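Local coordinates for putative outer membrane protein (LpxR) (Salmonella typhimurium, PDB 3FID) that probably removes acyl chains from the lipid A anchor of lipopolysaccharide as a metal-binding enzyme embedded in the outer membrane, at residues V246-G258 / S269-T281. Numbering follows the deposited sequence.
With CXE (pentaethylene glycol monodecyl ether), chain L; CXE (pentaethylene glycol monodecyl ether), chain J.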
ATOM      1  N   VAL A 246      18.064  -1.847  12.124  1.00 15.47           N
ATOM      2  CA  VAL A 246      17.026  -1.360  13.046  1.00 15.16           C
ATOM      3  C   VAL A 246      16.445  -2.476  13.902  1.00 15.00           C
ATOM      4  O   VAL A 246      16.613  -3.648  13.575  1.00 14.44           O
ATOM      5  CB  VAL A 246      15.843  -0.717  12.274  1.00 14.14           C
ATOM      6  CG1 VAL A 246      16.323   0.357  11.325  1.00 14.66           C
ATOM      7  CG2 VAL A 246      15.048  -1.784  11.493  1.00 14.38           C
ATOM      8  N   ASP A 247      15.764  -2.094  14.988  1.00 15.06           N
ATOM      9  CA  ASP A 247      14.938  -2.981  15.791  1.00 14.56           C
ATOM     10  C   ASP A 247      13.455  -2.729  15.445  1.00 14.03           C
ATOM     11  O   ASP A 247      12.909  -1.668  15.778  1.00 13.85           O
ATOM     12  CB  ASP A 247      15.172  -2.688  17.289  1.00 15.14           C
ATOM     13  CG  ASP A 247      16.567  -3.087  17.745  1.00 16.68           C
ATOM     14  OD1 ASP A 247      16.954  -4.246  17.487  1.00 18.56           O
ATOM     15  OD2 ASP A 247      17.276  -2.244  18.330  1.00 16.70           O
ATOM     16  N   ILE A 248      12.813  -3.690  14.788  1.00 14.19           N
ATOM     17  CA  ILE A 248      11.418  -3.478  14.339  1.00 14.53           C
ATOM     18  C   ILE A 248      10.482  -3.252  15.519  1.00 14.22           C
ATOM     19  O   ILE A 248      10.730  -3.746  16.618  1.00 12.93           O
ATOM     20  CB  ILE A 248      10.851  -4.628  13.445  1.00 14.96           C
ATOM     21  CG1 ILE A 248      10.644  -5.929  14.240  1.00 15.87           C
ATOM     22  CG2 ILE A 248      11.735  -4.821  12.219  1.00 13.50           C
ATOM     23  CD1 ILE A 248       9.548  -6.847  13.624  1.00 16.56           C
ATOM     24  N   ASN A 249       9.432  -2.462  15.290  1.00 12.81           N
ATOM     25  CA  ASN A 249       8.355  -2.328  16.264  1.00 12.87           C
ATOM     26  C   ASN A 249       7.325  -3.369  15.884  1.00 12.89           C
ATOM     27  O   ASN A 249       6.984  -3.518  14.700  1.00 12.86           O
ATOM     28  CB  ASN A 249       7.707  -0.957  16.178  1.00 12.38           C
ATOM     29  CG  ASN A 249       8.531   0.124  16.829  1.00 11.87           C
ATOM     30  OD1 ASN A 249       9.304  -0.124  17.760  1.00 12.96           O
ATOM     31  ND2 ASN A 249       8.330   1.356  16.377  1.00 12.08           N
ATOM     32  N   LYS A 250       6.852  -4.094  16.880  1.00 12.72           N
ATOM     33  CA  LYS A 250       5.935  -5.186  16.638  1.00 14.57           C
ATOM     34  C   LYS A 250       4.492  -4.742  16.408  1.00 14.33           C
ATOM     35  O   LYS A 250       3.715  -5.498  15.854  1.00 15.23           O
ATOM     36  CB  LYS A 250       6.036  -6.213  17.769  1.00 14.70           C
ATOM     37  CG  LYS A 250       7.489  -6.736  17.862  1.00 19.56           C
ATOM     38  CD  LYS A 250       7.534  -8.231  17.988  1.00 26.50           C
ATOM     39  CE  LYS A 250       7.772  -8.683  19.423  1.00 28.31           C
ATOM     40  NZ  LYS A 250       9.208  -8.633  19.790  1.00 32.16           N
ATOM     41  N   THR A 251       4.141  -3.534  16.839  1.00 14.01           N
ATOM     42  CA  THR A 251       2.797  -2.998  16.631  1.00 14.52           C
ATOM     43  C   THR A 251       2.860  -1.776  15.732  1.00 14.15           C
ATOM     44  O   THR A 251       3.562  -0.788  16.027  1.00 13.49           O
ATOM     45  CB  THR A 251       2.098  -2.670  17.978  1.00 15.35           C
ATOM     46  OG1 THR A 251       2.158  -3.831  18.814  1.00 15.23           O
ATOM     47  CG2 THR A 251       0.674  -2.333  17.743  1.00 15.74           C
ATOM     48  N   VAL A 252       2.138  -1.867  14.608  1.00 13.29           N
ATOM     49  CA  VAL A 252       2.179  -0.840  13.570  1.00 11.82           C
ATOM     50  C   VAL A 252       0.725  -0.528  13.142  1.00 11.81           C
ATOM     51  O   VAL A 252      -0.048  -1.428  12.803  1.00 12.27           O
ATOM     52  CB  VAL A 252       3.061  -1.302  12.341  1.00 11.93           C
ATOM     53  CG1 VAL A 252       2.917  -0.327  11.160  1.00  9.86           C
ATOM     54  CG2 VAL A 252       4.535  -1.416  12.725  1.00 10.60           C
ATOM     55  N   ASP A 253       0.365   0.747  13.171  1.00 11.95           N
ATOM     56  CA  ASP A 253      -0.964   1.199  12.756  1.00 12.29           C
ATOM     57  C   ASP A 253      -0.871   1.860  11.405  1.00 11.29           C
ATOM     58  O   ASP A 253       0.096   2.584  11.127  1.00 12.05           O
ATOM     59  CB  ASP A 253      -1.517   2.227  13.743  1.00 12.00           C
ATOM     60  CG  ASP A 253      -1.791   1.638  15.105  1.00 14.89           C
ATOM     61  OD1 ASP A 253      -1.909   0.405  15.207  1.00 17.96           O
ATOM     62  OD2 ASP A 253      -1.884   2.426  16.071  1.00 15.04           O
ATOM     63  N   GLU A 254      -1.880   1.619  10.570  1.00 10.92           N
ATOM     64  CA  GLU A 254      -1.985   2.266   9.254  1.00 10.29           C
ATOM     65  C   GLU A 254      -3.326   2.993   9.103  1.00 10.29           C
ATOM     66  O   GLU A 254      -4.402   2.383   9.273  1.00 10.45           O
ATOM     67  CB  GLU A 254      -1.819   1.250   8.121  1.00 10.43           C
ATOM     68  CG  GLU A 254      -1.918   1.898   6.695  1.00  8.37           C
ATOM     69  CD  GLU A 254      -1.611   0.924   5.591  1.00 11.42           C
ATOM     70  OE1 GLU A 254      -0.606   0.215   5.711  1.00 10.62           O
ATOM     71  OE2 GLU A 254      -2.349   0.896   4.580  1.00 11.61           O
ATOM     72  N   TYR A 255      -3.256   4.281   8.789  1.00  9.47           N
ATOM     73  CA  TYR A 255      -4.440   5.121   8.594  1.00 10.05           C
ATOM     74  C   TYR A 255      -4.595   5.431   7.118  1.00 10.11           C
ATOM     75  O   TYR A 255      -3.605   5.688   6.431  1.00  9.98           O
ATOM     76  CB  TYR A 255      -4.255   6.445   9.341  1.00 10.61           C
ATOM     77  CG  TYR A 255      -4.236   6.272  10.828  1.00 11.66           C
ATOM     78  CD1 TYR A 255      -5.400   6.477  11.568  1.00 13.31           C
ATOM     79  CD2 TYR A 255      -3.056   5.909  11.513  1.00 12.70           C
ATOM     80  CE1 TYR A 255      -5.411   6.340  12.940  1.00 14.44           C
ATOM     81  CE2 TYR A 255      -3.058   5.765  12.903  1.00 14.64           C
ATOM     82  CZ  TYR A 255      -4.247   5.969  13.601  1.00 15.09           C
ATOM     83  OH  TYR A 255      -4.319   5.818  14.976  1.00 16.65           O
ATOM     84  N   ARG A 256      -5.832   5.422   6.618  1.00 10.95           N
ATOM     85  CA  ARG A 256      -6.086   5.709   5.202  1.00 12.18           C
ATOM     86  C   ARG A 256      -7.356   6.548   5.137  1.00 12.20           C
ATOM     87  O   ARG A 256      -8.375   6.170   5.723  1.00 10.88           O
ATOM     88  CB  ARG A 256      -6.310   4.430   4.363  1.00 12.22           C
ATOM     89  CG  ARG A 256      -5.202   3.388   4.427  1.00 14.06           C
ATOM     90  CD  ARG A 256      -5.313   2.350   3.277  1.00 15.38           C
ATOM     91  NE  ARG A 256      -3.931   2.013   2.917  1.00 28.58           N
ATOM     92  CZ  ARG A 256      -3.274   2.314   1.788  1.00 28.00           C
ATOM     93  NH1 ARG A 256      -2.017   1.937   1.697  1.00 30.24           N
ATOM     94  NH2 ARG A 256      -3.843   2.938   0.741  1.00 30.28           N
ATOM     95  N   VAL A 257      -7.269   7.687   4.462  1.00 10.93           N
ATOM     96  CA  VAL A 257      -8.402   8.539   4.228  1.00 10.85           C
ATOM     97  C   VAL A 257      -8.393   8.849   2.740  1.00 11.09           C
ATOM     98  O   VAL A 257      -7.355   9.281   2.184  1.00 10.18           O
ATOM     99  CB  VAL A 257      -8.258   9.858   5.062  1.00 11.11           C
ATOM    100  CG1 VAL A 257      -9.296  10.894   4.629  1.00 12.04           C
ATOM    101  CG2 VAL A 257      -8.280   9.552   6.589  1.00 12.21           C
ATOM    102  N   GLY A 258      -9.525   8.657   2.064  1.00 10.80           N
ATOM    103  CA  GLY A 258      -9.513   8.898   0.635  1.00 11.03           C
ATOM    104  C   GLY A 258     -10.852   8.918  -0.048  1.00 11.87           C
ATOM    105  O   GLY A 258     -11.893   8.878   0.606  1.00 12.31           O
ATOM    106  N   SER A 269      -8.876   8.072  -8.085  1.00 13.60           N
ATOM    107  CA  SER A 269      -8.830   7.872  -6.638  1.00 13.12           C
ATOM    108  C   SER A 269      -7.621   8.550  -6.011  1.00 12.75           C
ATOM    109  O   SER A 269      -6.573   8.604  -6.621  1.00 11.17           O
ATOM    110  CB  SER A 269      -8.757   6.392  -6.313  1.00 13.06           C
ATOM    111  OG  SER A 269      -9.893   5.708  -6.773  1.00 14.57           O
ATOM    112  N   LEU A 270      -7.783   9.035  -4.775  1.00 13.31           N
ATOM    113  CA  LEU A 270      -6.667   9.538  -3.988  1.00 12.98           C
ATOM    114  C   LEU A 270      -6.801   8.966  -2.577  1.00 13.22           C
ATOM    115  O   LEU A 270      -7.901   8.938  -2.029  1.00 13.13           O
ATOM    116  CB  LEU A 270      -6.703  11.084  -3.996  1.00 13.59           C
ATOM    117  CG  LEU A 270      -5.776  12.076  -3.269  1.00 16.66           C
ATOM    118  CD1 LEU A 270      -6.369  12.574  -1.987  1.00 21.83           C
ATOM    119  CD2 LEU A 270      -4.353  11.575  -3.086  1.00 18.15           C
ATOM    120  N   SER A 271      -5.697   8.466  -2.019  1.00 11.28           N
ATOM    121  CA  SER A 271      -5.683   7.991  -0.636  1.00 11.85           C
ATOM    122  C   SER A 271      -4.536   8.689   0.112  1.00 10.63           C
ATOM    123  O   SER A 271      -3.416   8.769  -0.401  1.00  9.98           O
ATOM    124  CB  SER A 271      -5.538   6.453  -0.594  1.00 12.75           C
ATOM    125  OG  SER A 271      -5.716   5.972   0.746  1.00 16.76           O
ATOM    126  N   LEU A 272      -4.860   9.274   1.262  1.00  9.76           N
ATOM    127  CA  LEU A 272      -3.904   9.941   2.145  1.00  9.50           C
ATOM    128  C   LEU A 272      -3.587   9.010   3.291  1.00  8.68           C
ATOM    129  O   LEU A 272      -4.478   8.693   4.107  1.00  7.19           O
ATOM    130  CB  LEU A 272      -4.541  11.228   2.701  1.00 10.52           C
ATOM    131  CG  LEU A 272      -5.101  12.259   1.686  1.00 11.63           C
ATOM    132  CD1 LEU A 272      -5.726  13.497   2.419  1.00 16.67           C
ATOM    133  CD2 LEU A 272      -4.084  12.743   0.729  1.00 14.72           C
ATOM    134  N   ASN A 273      -2.324   8.596   3.395  1.00  9.23           N
ATOM    135  CA  ASN A 273      -1.980   7.468   4.240  1.00  9.43           C
ATOM    136  C   ASN A 273      -0.939   7.793   5.281  1.00  9.45           C
ATOM    137  O   ASN A 273      -0.099   8.625   5.036  1.00  8.73           O
ATOM    138  CB  ASN A 273      -1.510   6.302   3.367  1.00  9.21           C
ATOM    139  CG  ASN A 273      -2.459   6.037   2.216  1.00 12.43           C
ATOM    140  OD1 ASN A 273      -3.670   5.952   2.414  1.00 11.06           O
ATOM    141  ND2 ASN A 273      -1.910   5.922   1.001  1.00 13.42           N
ATOM    142  N   LYS A 274      -1.032   7.147   6.449  1.00 10.07           N
ATOM    143  CA  LYS A 274       0.031   7.246   7.451  1.00 10.60           C
ATOM    144  C   LYS A 274       0.326   5.874   8.038  1.00  9.54           C
ATOM    145  O   LYS A 274      -0.585   5.133   8.414  1.00 10.00           O
ATOM    146  CB  LYS A 274      -0.326   8.214   8.586  1.00 10.83           C
ATOM    147  CG  LYS A 274       0.876   8.473   9.550  1.00 12.80           C
ATOM    148  CD  LYS A 274       0.506   9.330  10.735  1.00 12.31           C
ATOM    149  CE  LYS A 274       0.070   8.439  11.916  1.00 16.13           C
ATOM    150  NZ  LYS A 274       0.142   9.213  13.192  1.00 14.86           N
ATOM    151  N   VAL A 275       1.613   5.554   8.154  1.00  9.54           N
ATOM    152  CA  VAL A 275       2.008   4.334   8.821  1.00  9.06           C
ATOM    153  C   VAL A 275       2.802   4.744  10.080  1.00  9.77           C
ATOM    154  O   VAL A 275       3.717   5.581   9.980  1.00  9.82           O
ATOM    155  CB  VAL A 275       2.844   3.441   7.863  1.00  7.95           C
ATOM    156  CG1 VAL A 275       3.424   2.221   8.595  1.00  7.72           C
ATOM    157  CG2 VAL A 275       1.958   2.969   6.627  1.00  8.09           C
ATOM    158  N   THR A 276       2.434   4.217  11.243  1.00  9.76           N
ATOM    159  CA  THR A 276       3.177   4.554  12.467  1.00 10.28           C
ATOM    160  C   THR A 276       4.572   3.912  12.485  1.00  9.71           C
ATOM    161  O   THR A 276       4.829   2.947  11.774  1.00  9.90           O
ATOM    162  CB  THR A 276       2.397   4.282  13.783  1.00 10.64           C
ATOM    163  OG1 THR A 276       2.233   2.875  13.987  1.00 10.29           O
ATOM    164  CG2 THR A 276       1.025   4.995  13.735  1.00 10.19           C
ATOM    165  N   SER A 277       5.479   4.487  13.262  1.00 10.06           N
ATOM    166  CA  SER A 277       6.859   4.032  13.308  1.00  9.50           C
ATOM    167  C   SER A 277       7.024   2.506  13.195  1.00  9.52           C
ATOM    168  O   SER A 277       6.565   1.747  14.055  1.00 10.26           O
ATOM    169  CB  SER A 277       7.538   4.509  14.602  1.00 10.69           C
ATOM    170  OG  SER A 277       8.926   4.206  14.546  1.00 12.13           O
ATOM    171  N   GLU A 278       7.743   2.062  12.179  1.00  9.89           N
ATOM    172  CA  GLU A 278       7.999   0.602  12.020  1.00 10.63           C
ATOM    173  C   GLU A 278       9.239   0.047  12.738  1.00 10.83           C
ATOM    174  O   GLU A 278       9.493  -1.162  12.717  1.00 10.85           O
ATOM    175  CB  GLU A 278       8.066   0.274  10.526  1.00  9.82           C
ATOM    176  CG  GLU A 278       6.706   0.536   9.857  1.00 11.17           C
ATOM    177  CD  GLU A 278       6.680   0.014   8.432  1.00 13.87           C
ATOM    178  OE1 GLU A 278       7.316   0.628   7.581  1.00 13.47           O
ATOM    179  OE2 GLU A 278       6.027  -1.021   8.183  1.00 16.05           O
ATOM    180  N   PHE A 279      10.017   0.936  13.350  1.00 12.09           N
ATOM    181  CA  PHE A 279      11.173   0.507  14.138  1.00 12.11           C
ATOM    182  C   PHE A 279      11.500   1.502  15.230  1.00 12.02           C
ATOM    183  O   PHE A 279      11.118   2.689  15.173  1.00 11.38           O
ATOM    184  CB  PHE A 279      12.409   0.221  13.268  1.00 12.29           C
ATOM    185  CG  PHE A 279      12.760   1.323  12.329  1.00 12.66           C
ATOM    186  CD1 PHE A 279      12.125   1.425  11.078  1.00 13.44           C
ATOM    187  CD2 PHE A 279      13.753   2.254  12.656  1.00 11.41           C
ATOM    188  CE1 PHE A 279      12.453   2.448  10.205  1.00 10.51           C
ATOM    189  CE2 PHE A 279      14.084   3.295  11.762  1.00 10.42           C
ATOM    190  CZ  PHE A 279      13.442   3.385  10.556  1.00 11.62           C
ATOM    191  N   ARG A 280      12.213   1.017  16.240  1.00 12.19           N
ATOM    192  CA  ARG A 280      12.324   1.782  17.488  1.00 12.73           C
ATOM    193  C   ARG A 280      12.832   3.205  17.270  1.00 13.37           C
ATOM    194  O   ARG A 280      12.349   4.161  17.901  1.00 14.23           O
ATOM    195  CB  ARG A 280      13.239   1.048  18.483  1.00 12.38           C
ATOM    196  CG  ARG A 280      12.719  -0.284  18.911  1.00 11.45           C
ATOM    197  CD  ARG A 280      13.474  -0.730  20.125  1.00 12.00           C
ATOM    198  NE  ARG A 280      13.044  -2.063  20.537  1.00 14.18           N
ATOM    199  CZ  ARG A 280      13.529  -2.674  21.603  1.00 16.22           C
ATOM    200  NH1 ARG A 280      13.094  -3.871  21.916  1.00 15.36           N
ATOM    201  NH2 ARG A 280      14.462  -2.068  22.337  1.00 14.97           N
ATOM    202  N   THR A 281      13.842   3.332  16.420  1.00 14.06           N
ATOM    203  CA  THR A 281      14.499   4.619  16.164  1.00 14.36           C
ATOM    204  C   THR A 281      13.893   5.404  14.976  1.00 14.76           C
ATOM    205  O   THR A 281      14.434   6.436  14.556  1.00 14.30           O
ATOM    206  CB  THR A 281      16.010   4.428  15.974  1.00 15.49           C
ATOM    207  OG1 THR A 281      16.242   3.456  14.942  1.00 15.65           O
ATOM    208  CG2 THR A 281      16.640   3.927  17.283  1.00 14.44           C
TER
HETATM  209  C1  CXE L 306     -13.357   2.964  14.045  1.00 29.58           C
HETATM  210  C2  CXE L 306     -13.760   3.506  12.683  1.00 29.08           C
HETATM  211  C3  CXE L 306     -12.527   3.784  11.837  1.00 25.29           C
HETATM  212  C4  CXE L 306     -12.299   5.264  11.573  1.00 26.28           C
HETATM  213  C5  CXE L 306     -10.842   5.627  11.860  1.00 24.55           C
HETATM  214  C6  CXE L 306     -10.217   6.445  10.730  1.00 23.61           C
HETATM  215  C7  CXE L 306      -9.157   7.375  11.275  1.00 24.37           C
HETATM  216  C8  CXE L 306      -8.510   8.190  10.182  1.00 23.21           C
HETATM  217  C9  CXE L 306      -8.186   9.581  10.692  1.00 27.51           C
HETATM  218  C10 CXE L 306      -6.688   9.885  10.689  1.00 30.00           C
HETATM  219  O11 CXE L 306      -6.415  10.794  11.752  1.00 32.32           O
HETATM  220  C12 CXE L 306      -5.034  11.122  11.932  1.00 33.88           C
HETATM  221  C13 CXE L 306      -4.262  10.039  12.681  1.00 35.74           C
HETATM  222  O14 CXE L 306      -4.581  10.069  14.075  1.00 38.42           O
HETATM  223  C15 CXE L 306      -3.711   9.248  14.860  1.00 36.08           C
HETATM  224  C1  CXE J 304     -10.987  12.345   1.601  1.00 24.77           C
HETATM  225  C2  CXE J 304     -10.052  12.901   0.550  1.00 25.53           C
HETATM  226  C3  CXE J 304      -9.977  14.411   0.703  1.00 24.93           C
HETATM  227  C4  CXE J 304      -8.900  14.994  -0.192  1.00 26.96           C
HETATM  228  C5  CXE J 304      -8.907  16.511  -0.109  1.00 26.36           C
HETATM  229  C6  CXE J 304      -7.760  17.085  -0.928  1.00 28.38           C
HETATM  230  C7  CXE J 304      -7.962  18.561  -1.262  1.00 29.43           C
HETATM  231  C8  CXE J 304      -7.073  18.936  -2.438  1.00 30.10           C
HETATM  232  C9  CXE J 304      -6.647  20.393  -2.380  1.00 32.09           C
HETATM  233  C10 CXE J 304      -5.808  20.738  -3.600  1.00 33.21           C
HETATM  234  O11 CXE J 304      -5.884  22.145  -3.791  1.00 37.22           O
HETATM  235  C12 CXE J 304      -5.184  22.592  -4.955  1.00 36.03           C
HETATM  236  C13 CXE J 304      -5.058  24.105  -4.856  1.00 38.23           C
HETATM  237  O   HOH W   1      15.701   0.822  15.651  1.00 15.35           O
HETATM  238  O   HOH W   2      10.583  -2.895  19.265  1.00 24.33           O
HETATM  239  O   HOH W   3       7.723  -3.218  12.042  1.00 14.42           O
HETATM  240  O   HOH W   4       9.268   4.124  17.362  1.00 16.74           O
HETATM  241  O   HOH W   5       4.182   1.711  15.364  1.00  6.87           O
HETATM  242  O   HOH W   6      -6.721   3.173   0.256  1.00 25.64           O
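Tyr255 and Lys274 form a hydrogen-bonded antiparallel pair, their side chains alongside and pointing the same way. Lys274 CE lies 4.0 Å from Tyr255 CD2, and its NZ is salt-bridged to Asp284. C13 of a bound detergent lies over one face of the Tyr255 ring, toward its rim, and Val257 touches the same molecule on this membrane-facing side. On the other face of the strands, Arg256 and Asn273 cross with guanidinium and amide planes 38° apart, OD1 lying over one face of the guanidinium rather than bonding to it. Asn273 OD1 accepts a 2.6 Å hydrogen bond from Ser271 OG, in its carbonyl plane and on a lone pair. Glu254 OE2 meets the guanidinium edge in plane, 2.6 Å from Arg256 NE, a salt bridge that fixes its rotation. Where strand 269-275 ends, Thr276 OG1 sits between backbone N and carbonyl carbon (chi1 69°), which brings it 2.9 Å from Asp253 N as acceptor, while Thr276 N bonds back to Asp253 O. Farther out, Asn249 ND2 reaches Ser277 O at 2.9 Å from above the carbonyl plane, and Val246 CG1 makes a CH-pi contact over the Phe279 ring. Strands 251-263 and 266-275 thus form a beta hairpin in an outer-membrane beta-barrel wall.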